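GH18 chiitnase (PDB 6K7Z) probably hydrolyses chitin internally as an endochitinase of glycoside hydrolase family 18. Local coordinates at residues T4-S10 against I257-S263; S33-F39 against A85-L89; A101-K105 against R144-Y150. All blocks are in the same frame, centred on the assembly; numbering follows the deposited sequence.

Interaction 1 is the buried one: two parallel strands of the barrel wall, 4-8 and 257-260, are joined by backbone hydrogen bonds, with a T6-N259 side-chain bond on one face, I5 and M258 on the other, and aromatic rings toward the C-terminal ends. Interactions 2 and 3 are partly buried, bury much less surface, and rest on side-chain packing between a helix and a loop. Interaction 2 sets the turn at 33-39 against helix 83-89 near one rim, its centre about 26 Å from that of interaction 1. Interaction 3 joins helix 93-106 to the loop 144-150 in the outer layer. Helices 83-89 and 93-106 are consecutive, yet these contacts remain about 10 Å apart at their nearest atoms.

Interaction 1: residues T4-S10 against I257-S263; sequences TITYYNS and IMNWQFS
M258 SD and N259 O both come up to the edge of the Y7 ring, the sulfur 3.7 Å from Y7 CE1 in a Met-aromatic contact. W260 meets Y7 obliquely, its CE3 lying 3.4 Å from Y7 CB, while Q261 CB sits over one face of the indole near the rim. The Y8 ring has S10 O over one face and takes F262 CD2 at its edge, 3.5 Å from Y8 CD1. Backbone bonds from I5 N to I257 O, N259 N to I5 O and Y7 N to N259 O join the parallel strands. Past the cis peptide before Q261, F262 N gives Y7 O an almost straight bond of 2.8 Å. T6 OG1, turned anti to the backbone N (chi1 -175°), donates to N259 OD1 at 2.6 Å. Q261 OE1 is gripped by N9 N, by S10 N at 2.7 Å and by a water; a leucine here would probably leave both amides without their shared acceptor and free the turn to shift. The pair joins the first and last strands of the TIM barrel. Y7 OH bonds D113 on strand 111-115, within the family's DxxDxDxE signature, and W260, followed by a cis peptide, probably corresponds to the tryptophan that floors the substrate site in related GH18 chitinases. Strand 25-33 continues the sheet beyond 4-8, and helix 269-277 covers T4, I257 and N259.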
loop_
_atom_site.group_PDB
_atom_site.type_symbol
_atom_site.label_atom_id
_atom_site.label_comp_id
_atom_site.label_asym_id
_atom_site.label_seq_id
_atom_site.Cartn_x
_atom_site.Cartn_y
_atom_site.Cartn_z
ATOM N N THR A 4 -10.474 -0.796 -6.178
ATOM C CA THR A 4 -10.578 -1.598 -4.962
ATOM C C THR A 4 -9.262 -2.359 -4.811
ATOM O O THR A 4 -8.821 -2.953 -5.718
ATOM C CB THR A 4 -11.798 -2.501 -4.937
ATOM O OG1 THR A 4 -11.863 -3.260 -6.102
ATOM C CG2 THR A 4 -13.018 -1.623 -4.777
ATOM N N ILE A 5 -8.687 -2.267 -3.620
ATOM C CA ILE A 5 -7.355 -2.786 -3.362
ATOM C C ILE A 5 -7.386 -3.567 -2.056
ATOM O O ILE A 5 -8.058 -3.167 -1.099
ATOM C CB ILE A 5 -6.332 -1.636 -3.313
ATOM C CG1 ILE A 5 -6.404 -0.847 -4.625
ATOM C CG2 ILE A 5 -4.907 -2.156 -3.061
ATOM C CD1 ILE A 5 -5.387 0.212 -4.757
ATOM N N THR A 6 -6.672 -4.690 -2.013
ATOM C CA THR A 6 -6.551 -5.418 -0.760
ATOM C C THR A 6 -5.125 -5.909 -0.606
ATOM O O THR A 6 -4.407 -6.090 -1.589
ATOM C CB THR A 6 -7.542 -6.600 -0.669
ATOM O OG1 THR A 6 -7.458 -7.205 0.631
ATOM C CG2 THR A 6 -7.274 -7.644 -1.759
ATOM N N TYR A 7 -4.720 -6.113 0.645
ATOM C CA TYR A 7 -3.465 -6.779 0.973
ATOM C C TYR A 7 -3.704 -8.246 1.299
ATOM O O TYR A 7 -4.654 -8.593 2.005
ATOM C CB TYR A 7 -2.770 -6.123 2.162
ATOM C CG TYR A 7 -2.122 -4.805 1.832
ATOM C CD1 TYR A 7 -2.884 -3.638 1.784
ATOM C CD2 TYR A 7 -0.769 -4.727 1.563
ATOM C CE1 TYR A 7 -2.318 -2.431 1.464
ATOM C CE2 TYR A 7 -0.180 -3.506 1.245
ATOM C CZ TYR A 7 -0.967 -2.371 1.201
ATOM O OH TYR A 7 -0.418 -1.161 0.891
ATOM N N TYR A 8 -2.827 -9.110 0.794
ATOM C CA TYR A 8 -2.885 -10.531 1.101
ATOM C C TYR A 8 -1.652 -10.880 1.925
ATOM O O TYR A 8 -0.540 -10.927 1.395
ATOM C CB TYR A 8 -2.966 -11.358 -0.175
ATOM C CG TYR A 8 -3.211 -12.830 0.073
ATOM C CD1 TYR A 8 -4.496 -13.298 0.269
ATOM C CD2 TYR A 8 -2.167 -13.746 0.102
ATOM C CE1 TYR A 8 -4.755 -14.634 0.482
ATOM C CE2 TYR A 8 -2.423 -15.107 0.328
ATOM C CZ TYR A 8 -3.726 -15.532 0.524
ATOM O OH TYR A 8 -4.034 -16.873 0.742
ATOM N N ASN A 9 -1.856 -11.120 3.221
ATOM C CA ASN A 9 -0.790 -11.565 4.116
ATOM C C ASN A 9 -1.185 -12.892 4.740
ATOM O O ASN A 9 -0.564 -13.912 4.433
ATOM C CB ASN A 9 -0.500 -10.493 5.171
ATOM C CG ASN A 9 0.698 -10.834 6.060
ATOM O OD1 ASN A 9 0.550 -10.996 7.266
ATOM N ND2 ASN A 9 1.888 -10.922 5.468
ATOM N N SER A 10 -2.217 -12.924 5.591
ATOM C CA SER A 10 -2.745 -14.182 6.101
ATOM C C SER A 10 -3.324 -15.022 4.968
ATOM O O SER A 10 -3.947 -14.500 4.038
ATOM C CB SER A 10 -3.831 -13.922 7.146
ATOM O OG SER A 10 -4.653 -15.072 7.290
ATOM N N ILE A 257 -10.865 2.456 -2.477
ATOM C CA ILE A 257 -10.874 1.906 -1.127
ATOM C C ILE A 257 -9.894 0.750 -1.066
ATOM O O ILE A 257 -9.947 -0.155 -1.905
ATOM C CB ILE A 257 -12.274 1.416 -0.719
ATOM C CG1 ILE A 257 -13.239 2.595 -0.604
ATOM C CG2 ILE A 257 -12.198 0.622 0.596
ATOM C CD1 ILE A 257 -12.924 3.524 0.570
ATOM N N MET A 258 -9.020 0.775 -0.064
ATOM C CA MET A 258 -8.077 -0.297 0.230
ATOM C C MET A 258 -8.499 -0.975 1.527
ATOM O O MET A 258 -9.154 -0.357 2.370
ATOM C CB MET A 258 -6.646 0.263 0.348
ATOM C CG MET A 258 -5.586 -0.761 0.799
ATOM S SD MET A 258 -5.425 -0.819 2.604
ATOM C CE MET A 258 -4.385 0.597 2.931
ATOM N N ASN A 259 -8.161 -2.252 1.690
ATOM C CA ASN A 259 -8.410 -2.873 2.983
ATOM C C ASN A 259 -7.217 -3.696 3.443
ATOM O O ASN A 259 -6.417 -4.204 2.646
ATOM C CB ASN A 259 -9.692 -3.743 3.000
ATOM C CG ASN A 259 -9.550 -5.046 2.226
ATOM O OD1 ASN A 259 -8.716 -5.898 2.544
ATOM N ND2 ASN A 259 -10.416 -5.227 1.239
ATOM N N TRP A 260 -7.105 -3.783 4.759
ATOM C CA TRP A 260 -6.256 -4.761 5.423
ATOM C C TRP A 260 -7.223 -5.645 6.197
ATOM O O TRP A 260 -7.920 -5.132 7.074
ATOM C CB TRP A 260 -5.247 -4.086 6.370
ATOM C CG TRP A 260 -4.348 -5.079 7.041
ATOM C CD1 TRP A 260 -4.589 -5.757 8.209
ATOM C CD2 TRP A 260 -3.093 -5.560 6.549
ATOM N NE1 TRP A 260 -3.541 -6.608 8.486
ATOM C CE2 TRP A 260 -2.610 -6.506 7.482
ATOM C CE3 TRP A 260 -2.318 -5.265 5.422
ATOM C CZ2 TRP A 260 -1.387 -7.170 7.313
ATOM C CZ3 TRP A 260 -1.112 -5.919 5.256
ATOM C CH2 TRP A 260 -0.655 -6.865 6.194
ATOM N N GLN A 261 -7.343 -6.925 5.867
ATOM C CA GLN A 261 -6.664 -7.596 4.769
ATOM C C GLN A 261 -7.619 -8.638 4.184
ATOM O O GLN A 261 -8.656 -8.947 4.787
ATOM C CB GLN A 261 -5.366 -8.265 5.245
ATOM C CG GLN A 261 -5.568 -9.320 6.345
ATOM C CD GLN A 261 -4.305 -10.128 6.613
ATOM O OE1 GLN A 261 -3.714 -10.699 5.693
ATOM N NE2 GLN A 261 -3.878 -10.164 7.874
ATOM N N PHE A 262 -7.233 -9.199 3.034
ATOM C CA PHE A 262 -8.120 -10.057 2.248
ATOM C C PHE A 262 -8.730 -11.190 3.072
ATOM O O PHE A 262 -9.946 -11.425 3.027
ATOM C CB PHE A 262 -7.341 -10.617 1.054
ATOM C CG PHE A 262 -8.140 -11.548 0.209
ATOM C CD1 PHE A 262 -9.098 -11.054 -0.673
ATOM C CD2 PHE A 262 -7.957 -12.919 0.309
ATOM C CE1 PHE A 262 -9.855 -11.919 -1.443
ATOM C CE2 PHE A 262 -8.699 -13.794 -0.467
ATOM C CZ PHE A 262 -9.642 -13.298 -1.349
ATOM N N SER A 263 -7.903 -11.923 3.812
ATOM C CA SER A 263 -8.403 -13.149 4.438
ATOM C C SER A 263 -9.288 -12.888 5.648
ATOM O O SER A 263 -9.759 -13.847 6.276
ATOM C CB SER A 263 -7.234 -14.046 4.838
ATOM O OG SER A 263 -6.760 -14.754 3.706
HETATM O O HOH W 1 -10.765 -2.799 -0.658
HETATM O O HOH W 2 -1.638 -11.346 8.925
HETATM O O HOH W 3 -5.117 -11.893 3.746
#

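Interaction 2: residues S33-F39 against A85-L89; sequences SSSNNPF and AYRSL
L89 CD2 rests on one face of the F39 ring, 3.8 Å from the ring centroid and displaced toward the CD1-CE1 side of the rim, in a CH-pi contact that forms the dense part of this interface. The same methyl lies 3.4 Å from P38 O, so one branch of the leucine fills the angle between the proline carbonyl and the phenyl ring. Its other branch, CD1, approaches S33 OG at 3.5 Å. That hydroxyl is already engaged within its own turn: with OG anti to the carbonyl carbon (chi1 -71°), S33 donates to P38 O at 2.8 Å, in the carbonyl plane and on a lone pair, which ties the two ends of the turn together beside the helix. A85 CB packs against S33 CB at 3.7 Å, and the loop residue M81 adds to the apolar patch by touching both S33 and L89.

Toward S88 the contact reaches its margin, though the atoms still touch. P38 CG meets S88 CB at 3.7 Å, and the F39 ring brings CZ obliquely near S88 O, while K95 makes a cation-pi contact with the same ring. Before P38, residues S34 to N37 swing away from the helix, with S35 and N36 at the solvent side, and are held by their own polar groups. N37 OD1 accepts from F39 N at 2.9 Å, which makes an Asx turn, and S34 OG donates to N37 O.

The turn connects strand 25-33 to the antiparallel strand 41-43, with a backbone bond between S34 and N40. It is therefore a beta-hairpin loop at the C-terminal end of a barrel strand, the end where TIM-barrel enzymes carry their active-site loops, leaning on the short helix that follows strand 71-77.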
loop_
_atom_site.group_PDB
_atom_site.type_symbol
_atom_site.label_atom_id
_atom_site.label_comp_id
_atom_site.label_asym_id
_atom_site.label_seq_id
_atom_site.Cartn_x
_atom_site.Cartn_y
_atom_site.Cartn_z
ATOM N N SER A 33 13.556 -6.733 4.087
ATOM C CA SER A 33 14.964 -7.002 4.351
ATOM C C SER A 33 15.124 -8.173 5.313
ATOM O O SER A 33 14.356 -8.321 6.266
ATOM C CB SER A 33 15.634 -5.767 4.951
ATOM O OG SER A 33 15.776 -4.731 3.992
ATOM N N SER A 34 16.139 -8.998 5.075
ATOM C CA SER A 34 16.534 -9.963 6.091
ATOM C C SER A 34 17.240 -9.239 7.230
ATOM O O SER A 34 17.836 -8.178 7.037
ATOM C CB SER A 34 17.459 -11.034 5.509
ATOM O OG SER A 34 18.776 -10.546 5.353
ATOM N N SER A 35 17.211 -9.835 8.400
ATOM C CA SER A 35 17.860 -9.296 9.588
ATOM C C SER A 35 19.358 -9.268 9.378
ATOM O O SER A 35 20.036 -8.429 9.913
ATOM C CB SER A 35 17.608 -10.187 10.799
ATOM O OG SER A 35 17.902 -11.515 10.460
ATOM N N ASN A 36 19.816 -10.247 8.620
ATOM C CA ASN A 36 21.184 -10.498 8.247
ATOM C C ASN A 36 21.863 -9.376 7.455
ATOM O O ASN A 36 22.725 -8.709 7.972
ATOM C CB ASN A 36 21.256 -11.786 7.374
ATOM C CG ASN A 36 22.683 -12.170 6.914
ATOM O OD1 ASN A 36 22.877 -13.115 6.158
ATOM N ND2 ASN A 36 23.678 -11.464 7.394
ATOM N N ASN A 37 21.435 -9.224 6.225
ATOM C CA ASN A 37 21.908 -8.288 5.222
ATOM C C ASN A 37 20.713 -7.594 4.620
ATOM O O ASN A 37 19.950 -8.205 3.968
ATOM C CB ASN A 37 22.574 -9.063 4.122
ATOM C CG ASN A 37 22.933 -8.207 2.932
ATOM O OD1 ASN A 37 22.734 -7.039 2.921
ATOM N ND2 ASN A 37 23.473 -8.829 1.925
ATOM N N PRO A 38 20.571 -6.318 4.840
ATOM C CA PRO A 38 19.364 -5.589 4.414
ATOM C C PRO A 38 19.122 -5.642 2.919
ATOM O O PRO A 38 17.982 -5.452 2.483
ATOM C CB PRO A 38 19.633 -4.147 4.871
ATOM C CG PRO A 38 20.835 -4.211 5.766
ATOM C CD PRO A 38 21.604 -5.425 5.387
ATOM N N PHE A 39 20.160 -5.869 2.111
ATOM C CA PHE A 39 19.963 -5.911 0.671
ATOM C C PHE A 39 19.508 -7.273 0.179
ATOM O O PHE A 39 19.136 -7.389 -0.991
ATOM C CB PHE A 39 21.237 -5.486 -0.053
ATOM C CG PHE A 39 21.534 -4.027 0.084
ATOM C CD1 PHE A 39 20.975 -3.114 -0.797
ATOM C CD2 PHE A 39 22.338 -3.560 1.111
ATOM C CE1 PHE A 39 21.229 -1.750 -0.664
ATOM C CE2 PHE A 39 22.600 -2.196 1.249
ATOM C CZ PHE A 39 22.044 -1.293 0.361
ATOM N N ALA A 85 17.497 -1.379 8.877
ATOM C CA ALA A 85 17.601 -1.938 7.531
ATOM C C ALA A 85 17.410 -0.856 6.475
ATOM O O ALA A 85 18.157 -0.802 5.489
ATOM C CB ALA A 85 16.585 -3.064 7.349
ATOM N N TYR A 86 16.420 0.019 6.673
ATOM C CA TYR A 86 16.205 1.131 5.753
ATOM C C TYR A 86 17.412 2.060 5.719
ATOM O O TYR A 86 17.784 2.568 4.656
ATOM C CB TYR A 86 14.965 1.930 6.163
ATOM C CG TYR A 86 13.614 1.311 5.843
ATOM C CD1 TYR A 86 13.214 1.096 4.526
ATOM C CD2 TYR A 86 12.717 1.001 6.857
ATOM C CE1 TYR A 86 11.963 0.550 4.233
ATOM C CE2 TYR A 86 11.468 0.464 6.575
ATOM C CZ TYR A 86 11.096 0.243 5.264
ATOM O OH TYR A 86 9.849 -0.297 4.990
ATOM N N ARG A 87 18.025 2.310 6.875
ATOM C CA ARG A 87 19.200 3.180 6.912
ATOM C C ARG A 87 20.278 2.674 5.967
ATOM O O ARG A 87 20.865 3.451 5.201
ATOM C CB ARG A 87 19.746 3.272 8.335
ATOM C CG ARG A 87 20.810 4.354 8.537
ATOM C CD ARG A 87 21.367 4.278 9.949
ATOM N NE ARG A 87 22.256 5.393 10.267
ATOM C CZ ARG A 87 22.993 5.461 11.371
ATOM N NH1 ARG A 87 22.956 4.467 12.253
ATOM N NH2 ARG A 87 23.769 6.518 11.596
ATOM N N SER A 88 20.553 1.371 6.008
ATOM C CA SER A 88 21.534 0.788 5.098
ATOM C C SER A 88 21.074 0.886 3.652
ATOM O O SER A 88 21.862 1.236 2.764
ATOM C CB SER A 88 21.791 -0.669 5.472
ATOM O OG SER A 88 22.311 -0.767 6.786
ATOM N N LEU A 89 19.803 0.567 3.394
ATOM C CA LEU A 89 19.292 0.609 2.033
ATOM C C LEU A 89 19.374 2.005 1.453
ATOM O O LEU A 89 19.561 2.159 0.240
ATOM C CB LEU A 89 17.844 0.128 1.996
ATOM C CG LEU A 89 17.621 -1.331 2.369
ATOM C CD1 LEU A 89 16.135 -1.571 2.495
ATOM C CD2 LEU A 89 18.220 -2.257 1.321
#

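Interaction 3: residues A101-K105 against R144-Y150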
loop_
_atom_site.group_PDB
_atom_site.type_symbol
_atom_site.label_atom_id
_atom_site.label_comp_id
_atom_site.label_asym_id
_atom_site.label_seq_id
_atom_site.Cartn_x
_atom_site.Cartn_y
_atom_site.Cartn_z
ATOM N N ALA A 101 12.877 -4.584 -8.855
ATOM C CA ALA A 101 12.458 -4.708 -10.248
ATOM C C ALA A 101 12.665 -6.125 -10.759
ATOM O O ALA A 101 11.796 -6.680 -11.442
ATOM C CB ALA A 101 13.217 -3.705 -11.123
ATOM N N SER A 102 13.803 -6.732 -10.426
ATOM C CA SER A 102 14.036 -8.118 -10.815
ATOM C C SER A 102 12.991 -9.042 -10.209
ATOM O O SER A 102 12.454 -9.919 -10.897
ATOM C CB SER A 102 15.444 -8.546 -10.407
ATOM O OG SER A 102 16.400 -7.830 -11.162
ATOM N N PHE A 103 12.671 -8.855 -8.925
ATOM C CA PHE A 103 11.657 -9.708 -8.316
ATOM C C PHE A 103 10.329 -9.579 -9.045
ATOM O O PHE A 103 9.657 -10.584 -9.305
ATOM C CB PHE A 103 11.473 -9.375 -6.840
ATOM C CG PHE A 103 10.530 -10.312 -6.138
ATOM C CD1 PHE A 103 9.159 -10.059 -6.113
ATOM C CD2 PHE A 103 11.008 -11.446 -5.506
ATOM C CE1 PHE A 103 8.277 -10.942 -5.477
ATOM C CE2 PHE A 103 10.142 -12.320 -4.865
ATOM C CZ PHE A 103 8.770 -12.064 -4.856
ATOM N N VAL A 104 9.944 -8.352 -9.396
ATOM C CA VAL A 104 8.695 -8.137 -10.127
ATOM C C VAL A 104 8.732 -8.850 -11.476
ATOM O O VAL A 104 7.775 -9.530 -11.869
ATOM C CB VAL A 104 8.429 -6.631 -10.293
ATOM C CG1 VAL A 104 7.303 -6.386 -11.294
ATOM C CG2 VAL A 104 8.098 -6.026 -8.951
ATOM N N LYS A 105 9.832 -8.690 -12.217
ATOM C CA LYS A 105 9.871 -9.247 -13.565
ATOM C C LYS A 105 10.012 -10.762 -13.540
ATOM O O LYS A 105 9.342 -11.462 -14.307
ATOM C CB LYS A 105 11.007 -8.612 -14.360
ATOM C CG LYS A 105 10.784 -7.141 -14.665
ATOM C CD LYS A 105 11.893 -6.591 -15.552
ATOM C CE LYS A 105 11.610 -5.160 -15.977
ATOM N NZ LYS A 105 12.738 -4.602 -16.788
ATOM N N ARG A 144 13.150 1.449 -13.913
ATOM C CA ARG A 144 13.190 0.034 -14.260
ATOM C C ARG A 144 11.817 -0.566 -14.528
ATOM O O ARG A 144 11.733 -1.590 -15.217
ATOM C CB ARG A 144 13.894 -0.745 -13.141
ATOM C CG ARG A 144 15.317 -0.252 -12.900
ATOM C CD ARG A 144 15.884 -0.669 -11.556
ATOM N NE ARG A 144 17.337 -0.472 -11.506
ATOM C CZ ARG A 144 17.936 0.692 -11.255
ATOM N NH1 ARG A 144 17.225 1.785 -11.025
ATOM N NH2 ARG A 144 19.257 0.764 -11.228
ATOM N N LEU A 145 10.751 0.055 -14.017
ATOM C CA LEU A 145 9.375 -0.427 -14.141
ATOM C C LEU A 145 8.525 0.705 -14.703
ATOM O O LEU A 145 7.783 1.370 -13.965
ATOM C CB LEU A 145 8.827 -0.886 -12.790
ATOM C CG LEU A 145 9.627 -1.976 -12.087
ATOM C CD1 LEU A 145 9.028 -2.257 -10.710
ATOM C CD2 LEU A 145 9.644 -3.239 -12.937
ATOM N N PRO A 146 8.600 0.944 -16.008
ATOM C CA PRO A 146 8.004 2.161 -16.571
ATOM C C PRO A 146 6.484 2.138 -16.565
ATOM O O PRO A 146 5.849 1.083 -16.600
ATOM C CB PRO A 146 8.538 2.178 -18.011
ATOM C CG PRO A 146 9.674 1.220 -18.023
ATOM C CD PRO A 146 9.343 0.176 -17.018
ATOM N N SER A 147 5.903 3.332 -16.527
ATOM C CA SER A 147 4.481 3.505 -16.784
ATOM C C SER A 147 4.244 3.367 -18.283
ATOM O O SER A 147 5.128 3.695 -19.081
ATOM C CB SER A 147 3.990 4.869 -16.295
ATOM O OG SER A 147 4.075 4.983 -14.891
ATOM N N PRO A 148 3.090 2.874 -18.695
ATOM C CA PRO A 148 2.009 2.448 -17.812
ATOM C C PRO A 148 1.959 0.966 -17.596
ATOM O O PRO A 148 1.033 0.503 -17.044
ATOM C CB PRO A 148 0.761 2.840 -18.603
ATOM C CG PRO A 148 1.195 2.565 -20.001
ATOM C CD PRO A 148 2.629 2.998 -20.083
ATOM N N ASP A 149 2.965 0.248 -18.020
ATOM C CA ASP A 149 3.021 -1.177 -17.877
ATOM C C ASP A 149 3.109 -1.712 -16.452
ATOM O O ASP A 149 2.734 -2.816 -16.216
ATOM C CB ASP A 149 4.260 -1.663 -18.573
ATOM C CG ASP A 149 4.193 -1.483 -20.115
ATOM O OD1 ASP A 149 3.108 -1.176 -20.631
ATOM O OD2 ASP A 149 5.228 -1.634 -20.772
ATOM N N TYR A 150 3.661 -0.904 -15.556
ATOM C CA TYR A 150 3.890 -1.304 -14.176
ATOM C C TYR A 150 3.324 -0.267 -13.219
ATOM O O TYR A 150 3.220 0.921 -13.538
ATOM C CB TYR A 150 5.379 -1.488 -13.880
ATOM C CG TYR A 150 5.991 -2.649 -14.594
ATOM C CD1 TYR A 150 5.862 -3.928 -14.093
ATOM C CD2 TYR A 150 6.716 -2.471 -15.763
ATOM C CE1 TYR A 150 6.430 -4.999 -14.727
ATOM C CE2 TYR A 150 7.280 -3.550 -16.416
ATOM C CZ TYR A 150 7.132 -4.810 -15.889
ATOM O OH TYR A 150 7.688 -5.900 -16.517
#
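In the helical outer layer of the TIM barrel, A101, V104 and K105 of helix 93-106 pack against R144, L145 and Y150, at the point where a beta-alpha-beta crossover turns from helix 130-144 back to strand 151-154. The closest carbon pair is A101 CB and R144 CB, 3.6 Å apart; the small alanine lets the last turn of helix 130-144 come in near. The arginine chain runs on extended, over A94 and A97, and its NH1 forms a salt bridge with E140. Next along the chain, L145 CD2 reaches to 4.0 Å from A101 CB and also lies 3.9 Å above the centre of the Y150 ring, so the loop folds its leucine onto its own tyrosine. V104 CG1, placed anti to the backbone N (chi1 168°), touches Y150 CE1 at 3.8 Å, and strand 111-115 completes this apolar patch through V112. R142 NH1 ties the ends of the loop by binding both L145 O and Y150 O. At the exposed margin K105 stretches out at about a right angle to Y150, its CG 3.8 Å from Y150 OH and its NZ 3.5 Å from R144 O.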